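Local coordinates for putative transcriptional regulator (Methanosarcina mazei, PDB 3R0A), which is probably a DNA-binding transcriptional regulator of the winged helix-turn-helix type, although its target and physiological role are not established, at residues B[32-45]-B[85-97]. Residues are numbered along the deposited sequence; the frame is centred on the assembly and turned at random.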
loop_
_atom_site.group_PDB
_atom_site.type_symbol
_atom_site.label_atom_id
_atom_site.label_comp_id
_atom_site.label_asym_id
_atom_site.label_seq_id
_atom_site.Cartn_x
_atom_site.Cartn_y
_atom_site.Cartn_z
HETATM N N MSE B 32 5.936 -22.310 -6.853
HETATM C CA MSE B 32 4.505 -22.047 -6.709
HETATM C C MSE B 32 3.809 -22.047 -8.078
HETATM O O MSE B 32 2.704 -22.597 -8.189
HETATM C CB MSE B 32 4.248 -20.712 -6.023
HETATM C CG MSE B 32 2.775 -20.420 -5.702
HETATM SE SE MSE B 32 2.761 -18.731 -4.748
HETATM C CE MSE B 32 1.312 -19.008 -3.579
ATOM N N LYS B 33 4.457 -21.434 -9.087
ATOM C CA LYS B 33 3.909 -21.326 -10.461
ATOM C C LYS B 33 3.721 -22.736 -11.031
ATOM O O LYS B 33 2.685 -23.023 -11.637
ATOM C CB LYS B 33 4.820 -20.531 -11.425
ATOM C CG LYS B 33 5.178 -19.091 -11.057
ATOM C CD LYS B 33 4.158 -18.033 -11.488
ATOM C CE LYS B 33 4.538 -17.322 -12.797
ATOM N NZ LYS B 33 5.972 -16.906 -12.842
ATOM N N SER B 34 4.722 -23.598 -10.815
ATOM C CA SER B 34 4.668 -24.997 -11.210
ATOM C C SER B 34 3.436 -25.759 -10.712
ATOM O O SER B 34 2.869 -26.581 -11.440
ATOM C CB SER B 34 5.918 -25.715 -10.733
ATOM O OG SER B 34 6.750 -26.016 -11.837
ATOM N N PHE B 35 3.057 -25.501 -9.462
ATOM C CA PHE B 35 1.877 -26.108 -8.874
ATOM C C PHE B 35 0.644 -25.493 -9.522
ATOM O O PHE B 35 -0.291 -26.206 -9.898
ATOM C CB PHE B 35 1.837 -25.872 -7.365
ATOM C CG PHE B 35 2.596 -26.885 -6.558
ATOM C CD1 PHE B 35 3.854 -26.591 -6.055
ATOM C CD2 PHE B 35 2.050 -28.137 -6.279
ATOM C CE1 PHE B 35 4.552 -27.539 -5.273
ATOM C CE2 PHE B 35 2.740 -29.076 -5.504
ATOM C CZ PHE B 35 3.992 -28.783 -5.010
ATOM N N LEU B 36 0.670 -24.159 -9.648
ATOM C CA LEU B 36 -0.425 -23.397 -10.251
ATOM C C LEU B 36 -0.719 -23.791 -11.704
ATOM O O LEU B 36 -1.869 -23.814 -12.126
ATOM C CB LEU B 36 -0.148 -21.887 -10.145
ATOM C CG LEU B 36 -0.416 -21.257 -8.760
ATOM C CD1 LEU B 36 -0.036 -19.797 -8.745
ATOM C CD2 LEU B 36 -1.861 -21.419 -8.326
ATOM N N ASN B 37 0.341 -24.098 -12.444
ATOM C CA ASN B 37 0.269 -24.519 -13.830
ATOM C C ASN B 37 -0.365 -25.916 -14.005
ATOM O O ASN B 37 -0.887 -26.221 -15.074
ATOM C CB ASN B 37 1.679 -24.465 -14.430
ATOM C CG ASN B 37 1.704 -24.780 -15.899
ATOM O OD1 ASN B 37 1.096 -24.080 -16.709
ATOM N ND2 ASN B 37 2.414 -25.845 -16.258
ATOM N N GLU B 38 -0.305 -26.750 -12.954
ATOM C CA GLU B 38 -1.067 -28.012 -12.871
ATOM C C GLU B 38 -1.869 -28.111 -11.553
ATOM O O GLU B 38 -1.484 -28.832 -10.637
ATOM C CB GLU B 38 -0.150 -29.235 -13.048
ATOM C CG GLU B 38 0.509 -29.359 -14.423
ATOM C CD GLU B 38 1.545 -30.466 -14.465
ATOM O OE1 GLU B 38 1.286 -31.573 -13.952
ATOM O OE2 GLU B 38 2.635 -30.239 -15.015
ATOM N N PRO B 39 -2.999 -27.385 -11.459
ATOM C CA PRO B 39 -3.715 -27.217 -10.191
ATOM C C PRO B 39 -4.142 -28.519 -9.501
ATOM O O PRO B 39 -4.186 -28.568 -8.262
ATOM C CB PRO B 39 -4.954 -26.416 -10.598
ATOM C CG PRO B 39 -5.097 -26.685 -12.073
ATOM C CD PRO B 39 -3.706 -26.738 -12.577
ATOM N N ASP B 40 -4.444 -29.554 -10.291
ATOM C CA ASP B 40 -5.109 -30.761 -9.776
ATOM C C ASP B 40 -4.138 -31.857 -9.366
ATOM O O ASP B 40 -4.534 -32.836 -8.727
ATOM C CB ASP B 40 -6.061 -31.336 -10.828
ATOM C CG ASP B 40 -7.207 -30.400 -11.159
ATOM O OD1 ASP B 40 -7.686 -29.675 -10.245
ATOM O OD2 ASP B 40 -7.630 -30.401 -12.345
ATOM N N ARG B 41 -2.876 -31.690 -9.741
ATOM C CA ARG B 41 -1.868 -32.716 -9.533
ATOM C C ARG B 41 -1.390 -32.790 -8.094
ATOM O O ARG B 41 -1.340 -31.792 -7.381
ATOM C CB ARG B 41 -0.669 -32.500 -10.454
ATOM C CG ARG B 41 -0.037 -33.804 -10.954
ATOM C CD ARG B 41 -0.591 -34.263 -12.327
ATOM N NE ARG B 41 -0.486 -35.723 -12.507
ATOM C CZ ARG B 41 -1.522 -36.555 -12.664
ATOM N NH1 ARG B 41 -2.768 -36.092 -12.683
ATOM N NH2 ARG B 41 -1.318 -37.853 -12.815
ATOM N N TRP B 42 -1.064 -34.007 -7.684
ATOM C CA TRP B 42 -0.274 -34.242 -6.501
ATOM C C TRP B 42 1.127 -34.601 -6.989
ATOM O O TRP B 42 1.333 -35.598 -7.722
ATOM C CB TRP B 42 -0.869 -35.377 -5.692
ATOM C CG TRP B 42 -2.128 -35.030 -4.954
ATOM C CD1 TRP B 42 -3.411 -35.214 -5.389
ATOM C CD2 TRP B 42 -2.228 -34.501 -3.620
ATOM N NE1 TRP B 42 -4.301 -34.815 -4.418
ATOM C CE2 TRP B 42 -3.602 -34.376 -3.322
ATOM C CE3 TRP B 42 -1.287 -34.108 -2.654
ATOM C CZ2 TRP B 42 -4.065 -33.879 -2.093
ATOM C CZ3 TRP B 42 -1.747 -33.595 -1.429
ATOM C CH2 TRP B 42 -3.119 -33.498 -1.160
ATOM N N ILE B 43 2.086 -33.768 -6.605
ATOM C CA ILE B 43 3.459 -33.898 -7.077
ATOM C C ILE B 43 4.363 -34.023 -5.860
ATOM O O ILE B 43 4.016 -33.568 -4.757
ATOM C CB ILE B 43 3.865 -32.686 -7.989
ATOM C CG1 ILE B 43 2.758 -32.390 -9.023
ATOM C CG2 ILE B 43 5.216 -32.926 -8.687
ATOM C CD1 ILE B 43 2.759 -30.957 -9.584
ATOM N N ASP B 44 5.495 -34.688 -6.048
ATOM C CA ASP B 44 6.509 -34.748 -5.008
ATOM C C ASP B 44 7.733 -33.952 -5.425
ATOM O O ASP B 44 7.861 -33.526 -6.576
ATOM C CB ASP B 44 6.871 -36.192 -4.647
ATOM C CG ASP B 44 7.205 -37.031 -5.857
ATOM O OD1 ASP B 44 8.113 -36.644 -6.626
ATOM O OD2 ASP B 44 6.555 -38.081 -6.036
ATOM N N THR B 45 8.623 -33.749 -4.467
ATOM C CA THR B 45 9.802 -32.921 -4.668
ATOM C C THR B 45 10.835 -33.551 -5.605
ATOM O O THR B 45 11.550 -32.826 -6.310
ATOM C CB THR B 45 10.447 -32.579 -3.338
ATOM O OG1 THR B 45 10.713 -33.793 -2.622
ATOM C CG2 THR B 45 9.498 -31.712 -2.533
ATOM N N VAL B 85 6.632 -40.828 1.136
ATOM C CA VAL B 85 7.098 -39.651 0.418
ATOM C C VAL B 85 5.946 -38.615 0.461
ATOM O O VAL B 85 4.806 -38.918 0.075
ATOM C CB VAL B 85 7.508 -40.055 -1.022
ATOM C CG1 VAL B 85 6.395 -40.830 -1.678
ATOM C CG2 VAL B 85 7.923 -38.865 -1.870
ATOM N N TYR B 86 6.233 -37.418 0.980
ATOM C CA TYR B 86 5.235 -36.352 1.067
ATOM C C TYR B 86 4.855 -35.966 -0.328
ATOM O O TYR B 86 5.704 -35.860 -1.196
ATOM C CB TYR B 86 5.777 -35.121 1.763
ATOM C CG TYR B 86 5.943 -35.225 3.257
ATOM C CD1 TYR B 86 4.857 -35.540 4.098
ATOM C CD2 TYR B 86 7.182 -34.974 3.843
ATOM C CE1 TYR B 86 5.018 -35.615 5.460
ATOM C CE2 TYR B 86 7.350 -35.044 5.215
ATOM C CZ TYR B 86 6.280 -35.364 6.012
ATOM O OH TYR B 86 6.486 -35.432 7.389
ATOM N N ILE B 87 3.574 -35.796 -0.565
ATOM C CA ILE B 87 3.126 -35.191 -1.836
ATOM C C ILE B 87 2.281 -33.938 -1.578
ATOM O O ILE B 87 1.588 -33.870 -0.569
ATOM C CB ILE B 87 2.361 -36.184 -2.739
ATOM C CG1 ILE B 87 1.315 -36.956 -1.928
ATOM C CG2 ILE B 87 3.361 -37.088 -3.507
ATOM C CD1 ILE B 87 0.310 -37.771 -2.804
ATOM N N TYR B 88 2.331 -32.977 -2.504
ATOM C CA TYR B 88 1.710 -31.656 -2.302
ATOM C C TYR B 88 0.733 -31.277 -3.385
ATOM O O TYR B 88 0.940 -31.590 -4.554
ATOM C CB TYR B 88 2.789 -30.575 -2.202
ATOM C CG TYR B 88 3.832 -30.892 -1.167
ATOM C CD1 TYR B 88 3.717 -30.385 0.127
ATOM C CD2 TYR B 88 4.932 -31.718 -1.472
ATOM C CE1 TYR B 88 4.667 -30.663 1.081
ATOM C CE2 TYR B 88 5.877 -32.023 -0.506
ATOM C CZ TYR B 88 5.732 -31.485 0.767
ATOM O OH TYR B 88 6.646 -31.738 1.752
ATOM N N LYS B 89 -0.348 -30.617 -2.993
ATOM C CA LYS B 89 -1.304 -30.076 -3.983
ATOM C C LYS B 89 -1.625 -28.609 -3.651
ATOM O O LYS B 89 -1.914 -28.260 -2.514
ATOM C CB LYS B 89 -2.568 -30.956 -4.109
ATOM C CG LYS B 89 -3.491 -30.634 -5.297
ATOM C CD LYS B 89 -4.825 -29.996 -4.873
ATOM C CE LYS B 89 -5.909 -31.038 -4.602
ATOM N NZ LYS B 89 -6.793 -31.173 -5.799
ATOM N N ILE B 90 -1.520 -27.746 -4.654
ATOM C CA ILE B 90 -1.747 -26.318 -4.417
ATOM C C ILE B 90 -3.213 -26.097 -4.033
ATOM O O ILE B 90 -4.091 -26.694 -4.630
ATOM C CB ILE B 90 -1.281 -25.444 -5.616
ATOM C CG1 ILE B 90 -1.163 -23.973 -5.188
ATOM C CG2 ILE B 90 -2.158 -25.683 -6.907
ATOM C CD1 ILE B 90 0.006 -23.269 -5.800
ATOM N N TYR B 91 -3.466 -25.307 -2.990
ATOM C CA TYR B 91 -4.834 -24.901 -2.671
ATOM C C TYR B 91 -5.480 -24.054 -3.780
ATOM O O TYR B 91 -4.803 -23.579 -4.683
ATOM C CB TYR B 91 -4.864 -24.128 -1.362
ATOM C CG TYR B 91 -4.759 -24.978 -0.114
ATOM C CD1 TYR B 91 -5.666 -26.006 0.144
ATOM C CD2 TYR B 91 -3.762 -24.726 0.828
ATOM C CE1 TYR B 91 -5.562 -26.760 1.305
ATOM C CE2 TYR B 91 -3.648 -25.468 1.982
ATOM C CZ TYR B 91 -4.546 -26.483 2.221
ATOM O OH TYR B 91 -4.417 -27.222 3.378
ATOM N N SER B 92 -6.802 -23.897 -3.718
ATOM C CA SER B 92 -7.556 -23.083 -4.692
ATOM C C SER B 92 -7.001 -21.661 -4.834
ATOM O O SER B 92 -6.385 -21.112 -3.907
ATOM C CB SER B 92 -9.015 -22.988 -4.270
ATOM O OG SER B 92 -9.095 -22.379 -2.987
ATOM N N LYS B 93 -7.241 -21.068 -6.000
ATOM C CA LYS B 93 -6.845 -19.688 -6.292
ATOM C C LYS B 93 -7.414 -18.674 -5.265
ATOM O O LYS B 93 -7.092 -17.476 -5.304
ATOM C CB LYS B 93 -7.288 -19.325 -7.719
ATOM C CG LYS B 93 -6.709 -20.226 -8.843
ATOM C CD LYS B 93 -7.484 -21.558 -9.006
ATOM C CE LYS B 93 -6.962 -22.393 -10.181
ATOM N NZ LYS B 93 -7.598 -22.009 -11.503
ATOM N N ASN B 94 -8.196 -19.184 -4.314
ATOM C CA ASN B 94 -9.080 -18.377 -3.485
ATOM C C ASN B 94 -8.787 -18.443 -1.999
ATOM O O ASN B 94 -8.982 -17.461 -1.260
ATOM C CB ASN B 94 -10.522 -18.847 -3.706
ATOM C CG ASN B 94 -11.499 -17.719 -3.683
ATOM O OD1 ASN B 94 -11.617 -16.965 -4.658
ATOM N ND2 ASN B 94 -12.205 -17.576 -2.564
ATOM N N GLN B 95 -8.363 -19.620 -1.551
ATOM C CA GLN B 95 -7.863 -19.771 -0.196
ATOM C C GLN B 95 -6.626 -18.877 -0.080
ATOM O O GLN B 95 -6.243 -18.447 1.007
ATOM C CB GLN B 95 -7.479 -21.233 0.058
ATOM C CG GLN B 95 -8.652 -22.238 0.104
ATOM C CD GLN B 95 -8.237 -23.619 0.641
ATOM O OE1 GLN B 95 -8.712 -24.658 0.168
ATOM N NE2 GLN B 95 -7.344 -23.625 1.631
ATOM N N ILE B 96 -6.049 -18.586 -1.241
ATOM C CA ILE B 96 -4.753 -17.982 -1.374
ATOM C C ILE B 96 -4.891 -16.464 -1.514
ATOM O O ILE B 96 -4.140 -15.699 -0.892
ATOM C CB ILE B 96 -4.004 -18.652 -2.564
ATOM C CG1 ILE B 96 -3.494 -20.040 -2.115
ATOM C CG2 ILE B 96 -2.887 -17.771 -3.119
ATOM C CD1 ILE B 96 -3.105 -20.977 -3.251
ATOM N N ARG B 97 -5.849 -16.046 -2.331
ATOM C CA ARG B 97 -6.240 -14.667 -2.428
ATOM C C ARG B 97 -6.409 -14.143 -0.997
ATOM O O ARG B 97 -5.837 -13.129 -0.622
ATOM C CB ARG B 97 -7.537 -14.602 -3.247
ATOM C CG ARG B 97 -8.390 -13.333 -3.127
ATOM C CD ARG B 97 -9.889 -13.675 -3.144
ATOM N NE ARG B 97 -10.673 -12.646 -2.452
ATOM C CZ ARG B 97 -11.919 -12.789 -1.994
ATOM N NH1 ARG B 97 -12.578 -13.938 -2.137
ATOM N NH2 ARG B 97 -12.507 -11.767 -1.381
HETATM O O HOH W 1 -0.992 -28.816 -7.462
HETATM O O HOH W 2 -5.628 -26.660 -7.075
HETATM O O HOH W 3 8.578 -35.140 -1.768
#
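Trp42 lies flat against Lys89: CB of Lys89 sits 3.5 Å from the centroid of the six-membered ring of Trp42, 8° off its normal, a CH-pi contact over one face. The indole edge meets Ile87, whose carbonyl O is 3.5 Å from CZ3 of Trp42. With an alanine at Trp42, the Lys89 methylene would probably lose its aromatic platform and the flank of Ile87 would be uncovered. Next to it, Ile43 and Tyr88 form a single antiparallel bridge, a hydrogen-bonded pair with two nearly straight hydrogen bonds, Ile43 N to Tyr88 O (3.2 Å) and Tyr88 N to Ile43 O (2.9 Å). Phe35 turns its ring edge to this strand: CE2 of Phe35 is 3.2 Å from Tyr88 O, in the ring plane, and CZ packs on Tyr88 CB. CG1 of Ile90 stands anti to N (chi1 -164°) and carries CD1 against the flank of helix 26-37, 3.5 Å from Phe35 CB and 3.6 Å from Leu36 CG. Water 2 links Pro39 O to Ile90 O. Val63 and Leu48 add to the core around Phe35. Strand 84-90 pairs with 72-78 as a beta hairpin, and the segment around Ile43 adds a one-residue bridge to its outer side, consistent with the short first strand beside the wing in winged helix-turn-helix domains.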